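Local coordinates for protein putative pectin lyase (Geobacillus virus E2, PDB 7CHU) that forms the trimeric tailspike of a deep-sea thermophilic bacteriophage and probably binds and degrades a polysaccharide on the host cell surface, at residues A[73-78]-A[95-100]; A[225-230]-A[238-243]; A[295-300]-A[345-350]; A[503-506]-A[512-515]. All blocks are in the same frame, centred on the assembly; numbering follows the deposited sequence.

Interaction 1: residues A[73-78]-A[95-100]; sequences IAVNVK and QNAINS
V75 and V77 both lean on the C-terminal part of helix 91-99, and A97 is the residue that meets them both. The CB of A97 is directed at segment 73-78, where it lies 3.8 Å from CG1 of V77 and 4.0 Å from CA of the same valine, so this one methyl rests on backbone as well as side chain. With so small a residue at the interface, the CA atoms of V77 and A97 approach to 5.4 Å. V75 faces the helix more squarely. Its CG1 stands anti to the backbone N (chi1 178°), which brings that methyl alongside S100 and the A97 carbonyl, 3.7 Å from OG of S100 and 4.0 Å from O of A97. These two oxygens are already engaged with each other: S100 OG donates to A97 O over 2.6 Å, arriving 21° off the carbonyl plane. The valine methyl therefore packs against a polar pair that is internally satisfied, and F80 touches both V75 and S100. Between the valines N76 turns away, its OD1 taking the backbone N of K78 in an Asx turn while ND2 bonds to T72 OG1 of the second subunit. Strand 75-76, helix 91-99 and strand 113-117 form a beta-alpha-beta unit with parallel strands, consistent with the N-terminal cap of a right-handed parallel beta-helix, as in pectate-lyase-like proteins.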
# COMPACT_ATOMS: atom_id res chain seq x y z
N ILE A 73 -11.46 -30.41 2.64
CA ILE A 73 -11.18 -29.05 2.21
C ILE A 73 -11.98 -28.04 3.04
O ILE A 73 -11.51 -26.93 3.30
CB ILE A 73 -11.49 -28.89 0.71
CG1 ILE A 73 -10.73 -29.94 -0.09
CG2 ILE A 73 -11.08 -27.51 0.22
CD1 ILE A 73 -9.32 -29.51 -0.44
N ALA A 74 -13.18 -28.41 3.47
CA ALA A 74 -14.05 -27.47 4.17
C ALA A 74 -15.31 -28.19 4.63
O ALA A 74 -15.72 -29.20 4.04
CB ALA A 74 -14.43 -26.28 3.28
N VAL A 75 -15.90 -27.67 5.69
CA VAL A 75 -17.25 -28.04 6.09
C VAL A 75 -18.20 -27.17 5.29
O VAL A 75 -18.19 -25.95 5.42
CB VAL A 75 -17.46 -27.86 7.60
CG1 VAL A 75 -18.89 -28.21 7.97
CG2 VAL A 75 -16.47 -28.72 8.36
N ASN A 76 -19.02 -27.80 4.46
CA ASN A 76 -20.03 -27.12 3.65
C ASN A 76 -21.33 -27.05 4.44
O ASN A 76 -21.85 -28.08 4.89
CB ASN A 76 -20.23 -27.87 2.33
CG ASN A 76 -21.01 -27.06 1.29
OD1 ASN A 76 -22.06 -26.53 1.58
ND2 ASN A 76 -20.46 -26.96 0.07
N VAL A 77 -21.85 -25.83 4.63
CA VAL A 77 -23.09 -25.67 5.39
C VAL A 77 -24.23 -26.44 4.74
O VAL A 77 -25.19 -26.83 5.42
CB VAL A 77 -23.47 -24.18 5.55
CG1 VAL A 77 -22.38 -23.44 6.33
CG2 VAL A 77 -23.73 -23.52 4.17
N LYS A 78 -24.15 -26.73 3.44
CA LYS A 78 -25.22 -27.51 2.81
C LYS A 78 -25.31 -28.91 3.39
O LYS A 78 -26.38 -29.53 3.36
CB LYS A 78 -24.99 -27.58 1.29
CG LYS A 78 -26.22 -27.31 0.48
CD LYS A 78 -26.06 -27.76 -0.97
CE LYS A 78 -27.42 -27.95 -1.64
NZ LYS A 78 -27.36 -27.73 -3.12
N GLN A 95 -25.35 -22.64 12.23
CA GLN A 95 -24.75 -22.82 13.55
C GLN A 95 -24.27 -24.26 13.74
O GLN A 95 -23.16 -24.49 14.25
CB GLN A 95 -25.75 -22.45 14.65
CG GLN A 95 -25.15 -22.39 16.06
CD GLN A 95 -24.15 -21.27 16.19
OE1 GLN A 95 -24.53 -20.10 16.30
NE2 GLN A 95 -22.86 -21.60 16.17
N ASN A 96 -25.08 -25.24 13.32
CA ASN A 96 -24.67 -26.64 13.42
C ASN A 96 -23.39 -26.90 12.63
O ASN A 96 -22.49 -27.60 13.10
CB ASN A 96 -25.81 -27.56 12.96
CG ASN A 96 -26.92 -27.66 14.01
OD1 ASN A 96 -26.72 -27.24 15.13
ND2 ASN A 96 -28.05 -28.26 13.65
N ALA A 97 -23.29 -26.31 11.43
CA ALA A 97 -22.08 -26.46 10.63
C ALA A 97 -20.87 -25.92 11.36
O ALA A 97 -19.84 -26.59 11.45
CB ALA A 97 -22.24 -25.74 9.29
N ILE A 98 -20.96 -24.68 11.87
CA ILE A 98 -19.87 -24.08 12.63
C ILE A 98 -19.54 -24.91 13.87
O ILE A 98 -18.37 -25.15 14.19
CB ILE A 98 -20.24 -22.63 13.01
CG1 ILE A 98 -20.19 -21.71 11.79
CG2 ILE A 98 -19.37 -22.12 14.15
CD1 ILE A 98 -20.93 -20.45 11.99
N ASN A 99 -20.58 -25.36 14.60
CA ASN A 99 -20.35 -26.16 15.81
C ASN A 99 -19.68 -27.49 15.52
O ASN A 99 -19.03 -28.04 16.41
CB ASN A 99 -21.67 -26.42 16.54
CG ASN A 99 -22.20 -25.18 17.22
OD1 ASN A 99 -21.49 -24.19 17.36
ND2 ASN A 99 -23.45 -25.23 17.66
N SER A 100 -19.80 -28.00 14.29
CA SER A 100 -19.16 -29.27 13.95
C SER A 100 -17.66 -29.14 13.78
O SER A 100 -16.99 -30.17 13.67
CB SER A 100 -19.77 -29.85 12.67
OG SER A 100 -19.38 -29.11 11.51

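Interaction 2: residues A[225-230]-A[238-243]; sequences LYNTDN and HGVYIY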
# COMPACT_ATOMS: atom_id res chain seq x y z
N LEU A 225 -12.62 -4.85 2.51
CA LEU A 225 -13.95 -4.73 3.12
C LEU A 225 -14.78 -3.68 2.38
O LEU A 225 -14.29 -2.60 2.04
CB LEU A 225 -13.83 -4.34 4.60
CG LEU A 225 -15.09 -3.82 5.31
CD1 LEU A 225 -16.14 -4.91 5.48
CD2 LEU A 225 -14.78 -3.18 6.65
N TYR A 226 -16.04 -4.02 2.13
CA TYR A 226 -17.03 -3.12 1.54
C TYR A 226 -18.09 -2.85 2.61
O TYR A 226 -18.77 -3.78 3.07
CB TYR A 226 -17.64 -3.76 0.30
CG TYR A 226 -18.61 -2.95 -0.51
CD1 TYR A 226 -18.39 -1.60 -0.77
CD2 TYR A 226 -19.74 -3.55 -1.05
CE1 TYR A 226 -19.29 -0.86 -1.56
CE2 TYR A 226 -20.64 -2.83 -1.82
CZ TYR A 226 -20.41 -1.48 -2.08
OH TYR A 226 -21.31 -0.76 -2.85
N ASN A 227 -18.26 -1.59 3.00
CA ASN A 227 -19.03 -1.23 4.20
C ASN A 227 -19.90 -0.03 3.83
O ASN A 227 -19.38 1.08 3.68
CB ASN A 227 -18.08 -0.93 5.36
CG ASN A 227 -18.80 -0.66 6.68
OD1 ASN A 227 -19.56 0.29 6.79
ND2 ASN A 227 -18.53 -1.49 7.69
N THR A 228 -21.20 -0.24 3.61
CA THR A 228 -22.10 0.85 3.20
C THR A 228 -23.43 0.77 3.94
O THR A 228 -23.85 -0.30 4.38
CB THR A 228 -22.40 0.86 1.68
OG1 THR A 228 -23.50 -0.02 1.40
CG2 THR A 228 -21.20 0.41 0.88
N ASP A 229 -24.09 1.94 4.06
CA ASP A 229 -25.48 2.04 4.54
C ASP A 229 -25.66 1.47 5.95
O ASP A 229 -26.70 0.91 6.27
CB ASP A 229 -26.45 1.36 3.57
CG ASP A 229 -26.47 2.02 2.20
OD1 ASP A 229 -27.21 3.01 2.04
OD2 ASP A 229 -25.73 1.57 1.29
N ASN A 230 -24.64 1.61 6.79
CA ASN A 230 -24.67 1.05 8.14
C ASN A 230 -24.84 2.16 9.17
O ASN A 230 -24.55 3.31 8.91
CB ASN A 230 -23.38 0.28 8.43
CG ASN A 230 -23.25 -0.97 7.57
OD1 ASN A 230 -24.20 -1.74 7.42
ND2 ASN A 230 -22.06 -1.17 7.00
N HIS A 238 -22.43 3.26 14.02
CA HIS A 238 -21.51 3.69 12.97
C HIS A 238 -21.11 2.53 12.05
O HIS A 238 -21.43 1.36 12.30
CB HIS A 238 -20.28 4.37 13.61
CG HIS A 238 -20.66 5.51 14.53
ND1 HIS A 238 -20.98 6.76 14.06
CD2 HIS A 238 -20.81 5.56 15.88
CE1 HIS A 238 -21.29 7.55 15.07
NE2 HIS A 238 -21.20 6.85 16.19
N GLY A 239 -20.45 2.88 10.94
CA GLY A 239 -20.07 1.85 9.98
C GLY A 239 -19.13 0.82 10.56
O GLY A 239 -19.38 -0.39 10.47
N VAL A 240 -18.05 1.28 11.18
CA VAL A 240 -17.11 0.44 11.94
C VAL A 240 -16.89 1.13 13.28
O VAL A 240 -16.56 2.31 13.31
CB VAL A 240 -15.76 0.27 11.22
CG1 VAL A 240 -14.82 -0.62 12.06
CG2 VAL A 240 -15.96 -0.32 9.84
N TYR A 241 -17.12 0.41 14.37
CA TYR A 241 -16.95 0.96 15.72
C TYR A 241 -15.84 0.18 16.40
O TYR A 241 -15.97 -1.04 16.59
CB TYR A 241 -18.26 0.88 16.50
CG TYR A 241 -18.32 1.73 17.76
CD1 TYR A 241 -17.75 1.29 18.97
CD2 TYR A 241 -18.95 2.97 17.76
CE1 TYR A 241 -17.82 2.10 20.14
CE2 TYR A 241 -19.02 3.76 18.92
CZ TYR A 241 -18.45 3.32 20.09
OH TYR A 241 -18.54 4.12 21.20
N ILE A 242 -14.75 0.85 16.75
CA ILE A 242 -13.58 0.21 17.34
C ILE A 242 -13.46 0.69 18.78
O ILE A 242 -13.19 1.88 19.02
CB ILE A 242 -12.30 0.51 16.54
CG1 ILE A 242 -12.46 0.00 15.10
CG2 ILE A 242 -11.10 -0.11 17.26
CD1 ILE A 242 -11.49 0.63 14.03
N TYR A 243 -13.67 -0.22 19.74
CA TYR A 243 -13.70 0.09 21.17
C TYR A 243 -12.51 -0.55 21.88
O TYR A 243 -12.10 -1.66 21.54
CB TYR A 243 -15.03 -0.43 21.76
CG TYR A 243 -15.32 -0.12 23.21
CD1 TYR A 243 -14.99 1.12 23.76
CD2 TYR A 243 -15.97 -1.04 24.01
CE1 TYR A 243 -15.28 1.42 25.10
CE2 TYR A 243 -16.27 -0.76 25.34
CZ TYR A 243 -15.92 0.46 25.88
OH TYR A 243 -16.22 0.75 27.20
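L225 opens the contact with a loose apolar touch, its CD2 lying 4.4 Å from CG2 of V240. Y226 takes no part across the contact; it packs on M142 and on L196 of the second subunit. N227 carries the polar link. With chi1 at -175° its amide swings off opposite the backbone N and reaches across to the second segment, where ND2 donates to the carbonyl O of G239 over 3.1 Å with an N-H...O angle of 158°. The acceptor lies close to the plane of the asparagine amide, yet the donor sits 68° above the carbonyl plane of G239 and so is not aligned with a lone pair. The same ND2 lies 3.5 Å from CG2 of V240, whose side chain crosses that of N227 obliquely. On the other branch, OD1 comes within 3.6 Å of CA of G239, an approach eased by the absence of a side chain there. T228 turns away from the contact, its OG1 bonded to OD2 of D229 and to R205 NE. N230 then returns to the interface: its ND2 reaches N227 OD1 at 2.9 Å and also V204 O, while its CB rests 4.0 Å from CA of G239. N263 ND2 is a second donor to N227 OD1, so three bonds fix the rotation of the buried amide. Around it, strand 220-228 runs parallel to strand 259-261, strand 240-243 lies beside 212-215, and F260 touches L225, N227 and V240, consistent with packing inside a parallel beta-helix.

Interaction 3: residues A[295-300]-A[345-350]; sequences SALPGN and NCTGYF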
# COMPACT_ATOMS: atom_id res chain seq x y z
N SER A 295 -25.22 15.23 -4.05
CA SER A 295 -25.92 16.31 -4.73
C SER A 295 -25.72 17.66 -4.03
O SER A 295 -25.73 18.70 -4.69
CB SER A 295 -27.41 15.99 -4.84
OG SER A 295 -28.07 16.18 -3.59
N ALA A 296 -25.53 17.66 -2.72
CA ALA A 296 -25.47 18.89 -1.94
C ALA A 296 -24.78 18.62 -0.61
O ALA A 296 -24.83 17.51 -0.08
CB ALA A 296 -26.87 19.47 -1.69
N LEU A 297 -24.16 19.67 -0.08
CA LEU A 297 -23.55 19.63 1.24
C LEU A 297 -24.07 20.84 2.01
O LEU A 297 -23.95 21.97 1.52
CB LEU A 297 -22.02 19.65 1.12
CG LEU A 297 -21.24 19.41 2.41
CD1 LEU A 297 -21.38 17.97 2.88
CD2 LEU A 297 -19.79 19.79 2.17
N PRO A 298 -24.68 20.67 3.19
CA PRO A 298 -24.94 19.49 4.01
C PRO A 298 -25.77 18.43 3.30
O PRO A 298 -25.49 17.24 3.49
CB PRO A 298 -25.72 20.05 5.21
CG PRO A 298 -25.40 21.49 5.23
CD PRO A 298 -25.23 21.89 3.81
N GLY A 299 -26.75 18.86 2.50
CA GLY A 299 -27.68 17.93 1.88
C GLY A 299 -28.19 16.91 2.88
O GLY A 299 -28.53 17.23 4.02
N ASN A 300 -28.23 15.65 2.45
CA ASN A 300 -28.69 14.53 3.27
C ASN A 300 -27.55 13.87 4.04
O ASN A 300 -27.68 12.72 4.48
CB ASN A 300 -29.40 13.51 2.37
CG ASN A 300 -30.13 12.43 3.14
OD1 ASN A 300 -30.18 11.26 2.72
ND2 ASN A 300 -30.71 12.80 4.29
N ASN A 345 -14.43 18.40 -0.15
CA ASN A 345 -15.75 18.93 0.19
C ASN A 345 -16.24 18.48 1.56
O ASN A 345 -16.94 17.46 1.66
CB ASN A 345 -16.79 18.58 -0.87
CG ASN A 345 -17.88 19.63 -0.96
OD1 ASN A 345 -17.64 20.80 -0.67
ND2 ASN A 345 -19.08 19.21 -1.33
N CYS A 346 -15.93 19.25 2.60
CA CYS A 346 -16.52 19.03 3.91
C CYS A 346 -16.92 20.37 4.53
O CYS A 346 -16.52 21.44 4.08
CB CYS A 346 -15.56 18.29 4.84
SG CYS A 346 -14.06 19.28 5.23
N THR A 347 -17.74 20.29 5.57
CA THR A 347 -18.22 21.49 6.25
C THR A 347 -17.29 21.94 7.37
O THR A 347 -17.35 23.10 7.76
CB THR A 347 -19.64 21.24 6.80
OG1 THR A 347 -19.59 20.26 7.83
CG2 THR A 347 -20.56 20.73 5.72
N GLY A 348 -16.41 21.06 7.86
CA GLY A 348 -15.43 21.44 8.88
C GLY A 348 -14.01 21.50 8.35
O GLY A 348 -13.78 21.90 7.21
N TYR A 349 -13.04 21.11 9.18
CA TYR A 349 -11.67 20.94 8.74
C TYR A 349 -11.49 19.59 8.05
O TYR A 349 -12.24 18.65 8.31
CB TYR A 349 -10.71 21.02 9.93
CG TYR A 349 -10.85 22.29 10.73
CD1 TYR A 349 -10.19 23.44 10.33
CD2 TYR A 349 -11.63 22.33 11.90
CE1 TYR A 349 -10.28 24.61 11.07
CE2 TYR A 349 -11.74 23.51 12.65
CZ TYR A 349 -11.07 24.64 12.22
OH TYR A 349 -11.15 25.81 12.93
N PHE A 350 -10.47 19.51 7.18
CA PHE A 350 -10.04 18.20 6.71
C PHE A 350 -9.58 17.36 7.88
O PHE A 350 -9.99 16.21 8.03
CB PHE A 350 -8.91 18.30 5.67
CG PHE A 350 -9.30 19.02 4.40
CD1 PHE A 350 -10.62 19.15 4.01
CD2 PHE A 350 -8.30 19.57 3.58
CE1 PHE A 350 -10.96 19.82 2.85
CE2 PHE A 350 -8.63 20.23 2.40
CZ PHE A 350 -9.96 20.37 2.04
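L297 reaches from a loop to the end of strand 342-346 and the turn that follows it. CB starts the approach, 3.9 Å from ND2 of N345. At CG the chain meets threonine, with T347 CG2 only 3.6 Å away, the two side chains crossing at a slant. A chi1 of -172° sets CG across from the backbone N and carries the branched end toward segment 345-350. The contact is consistent with the right-handed parallel beta-helix of pectate-lyase-like proteins: the long excursion between strands 288-290 and 307-309 reaches forward along the outside of the coils and lays one leucine on residues of later ones. Both methyls touch the threonine, CD1 lying 4.0 Å and CD2 3.8 Å from T347 CG2. Of the two, CD2 alone also reaches N345. It sits 3.6 Å from ND2 and 3.7 Å from both CG and OD1 of that residue, nearly equidistant from the three, so the methyl lies over the flat of the amide. That amide has its polar partner elsewhere, ND2 being bonded to Q323 OE1, and L297 touches Q323 as well. Beyond the amide, CD2 also lies 3.8 Å from the carbonyl C of C346.

Interaction 4: residues A[503-506]-A[512-515]; sequences KLKF and TVKI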
# COMPACT_ATOMS: atom_id res chain seq x y z
N LYS A 503 31.18 56.83 22.07
CA LYS A 503 31.09 57.75 20.95
C LYS A 503 30.94 57.00 19.63
O LYS A 503 31.51 55.91 19.45
CB LYS A 503 32.34 58.63 20.90
CG LYS A 503 32.35 59.65 22.02
CD LYS A 503 33.57 60.53 21.95
CE LYS A 503 33.55 61.57 23.07
NZ LYS A 503 34.79 62.38 22.98
N LEU A 504 30.16 57.58 18.72
CA LEU A 504 30.06 57.07 17.35
C LEU A 504 31.37 57.33 16.63
O LEU A 504 31.84 58.47 16.57
CB LEU A 504 28.91 57.74 16.61
CG LEU A 504 28.75 57.28 15.15
CD1 LEU A 504 28.26 55.82 15.09
CD2 LEU A 504 27.79 58.17 14.40
N LYS A 505 31.99 56.27 16.09
CA LYS A 505 33.29 56.38 15.45
C LYS A 505 33.26 55.61 14.14
O LYS A 505 32.35 54.82 13.88
CB LYS A 505 34.43 55.85 16.35
CG LYS A 505 34.54 56.55 17.69
CD LYS A 505 35.83 56.21 18.42
CE LYS A 505 35.85 56.88 19.80
NZ LYS A 505 37.06 56.50 20.58
N PHE A 506 34.27 55.88 13.32
CA PHE A 506 34.45 55.20 12.04
C PHE A 506 35.91 54.82 11.90
O PHE A 506 36.79 55.69 11.98
CB PHE A 506 33.99 56.10 10.89
CG PHE A 506 34.06 55.45 9.52
CD1 PHE A 506 33.19 54.42 9.20
CD2 PHE A 506 34.94 55.92 8.55
CE1 PHE A 506 33.23 53.84 7.94
CE2 PHE A 506 34.99 55.33 7.29
CZ PHE A 506 34.12 54.29 6.98
N THR A 512 42.52 53.70 10.42
CA THR A 512 42.58 54.68 11.50
C THR A 512 41.17 54.92 12.07
O THR A 512 40.22 55.16 11.32
CB THR A 512 43.19 55.98 10.97
OG1 THR A 512 44.47 55.68 10.39
CG2 THR A 512 43.36 57.02 12.06
N VAL A 513 41.04 54.83 13.39
CA VAL A 513 39.76 55.09 14.04
C VAL A 513 39.57 56.59 14.18
O VAL A 513 40.41 57.28 14.77
CB VAL A 513 39.67 54.41 15.40
CG1 VAL A 513 38.33 54.79 16.11
CG2 VAL A 513 39.80 52.92 15.24
N LYS A 514 38.48 57.11 13.63
CA LYS A 514 38.17 58.53 13.71
C LYS A 514 36.81 58.74 14.36
O LYS A 514 35.93 57.88 14.29
CB LYS A 514 38.19 59.16 12.32
CG LYS A 514 39.44 58.79 11.55
CD LYS A 514 39.56 59.56 10.29
CE LYS A 514 40.12 60.92 10.55
NZ LYS A 514 41.53 60.81 11.00
N ILE A 515 36.65 59.90 15.00
CA ILE A 515 35.38 60.27 15.62
C ILE A 515 34.47 60.85 14.54
O ILE A 515 34.92 61.65 13.71
CB ILE A 515 35.60 61.27 16.77
CG1 ILE A 515 36.18 60.52 17.98
CG2 ILE A 515 34.28 61.99 17.13
CD1 ILE A 515 36.61 61.39 19.13
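F506 N donates to the backbone O of K514 over 2.8 Å, nearly straight at 170°, and K514 N returns an equally short bond of 2.8 Å to F506 O. The two bonds make F506 and K514 a hydrogen-bonded antiparallel pair in the beta hairpin of strands 503-507 and 513-515, part of a sheet that is three-stranded within this chain, with 494-498. The strand directions meet at 134°, well short of exact antiparallel. K505 and I515, the neighbouring non-hydrogen-bonded pair, have their CA atoms 4.4 Å apart, the shorter spacing usual for such a pair. On their face K505 lies across V513 and I515. Its CG lies beside the backbone N (chi1 -58°) and the chain then runs extended, slanting over the partner strand: CD meets CG1 of V513 at 3.7 Å and CE meets CG1 of I515 at 4.1 Å. The methylenes thus give apolar cover while NZ forms salt bridges with D498 and D501, which probably favours its charged form. On the other face F506 and K514 both pack on L518 of the third subunit. The backbone of I515 is hydrogen-bonded to the same subunit. L504 meets F506 of the second subunit. K503 adds a peripheral touch, with CD 4.2 Å from CD1 of I515. CB of K505, at the root of its chain, lies just 3.3 Å from the carbonyl O of K514.

In the fold
The four contacts follow one another along the chain, each closing before the next opens, from the start of the beta-helix to the C-terminal end. The centres of interactions 1 and 2 are about 27 Å apart, and both reach the parallel strands that run from 75-76 to 240-243. Interaction 2 is buried among the coils, whereas interaction 3 lies on their outside. Interactions 2 and 3 are the closest pair, with nearest atoms about 9 Å apart, and both involve the parallel strands continuing from 220-228 to 342-346. Interaction 4 stands apart, the centres of interactions 3 and 4 being about 69 Å apart, in a separate antiparallel sheet. The elongated chain thus combines a parallel coil with a C-terminal hairpin that packs on and hydrogen-bonds to a neighbouring subunit.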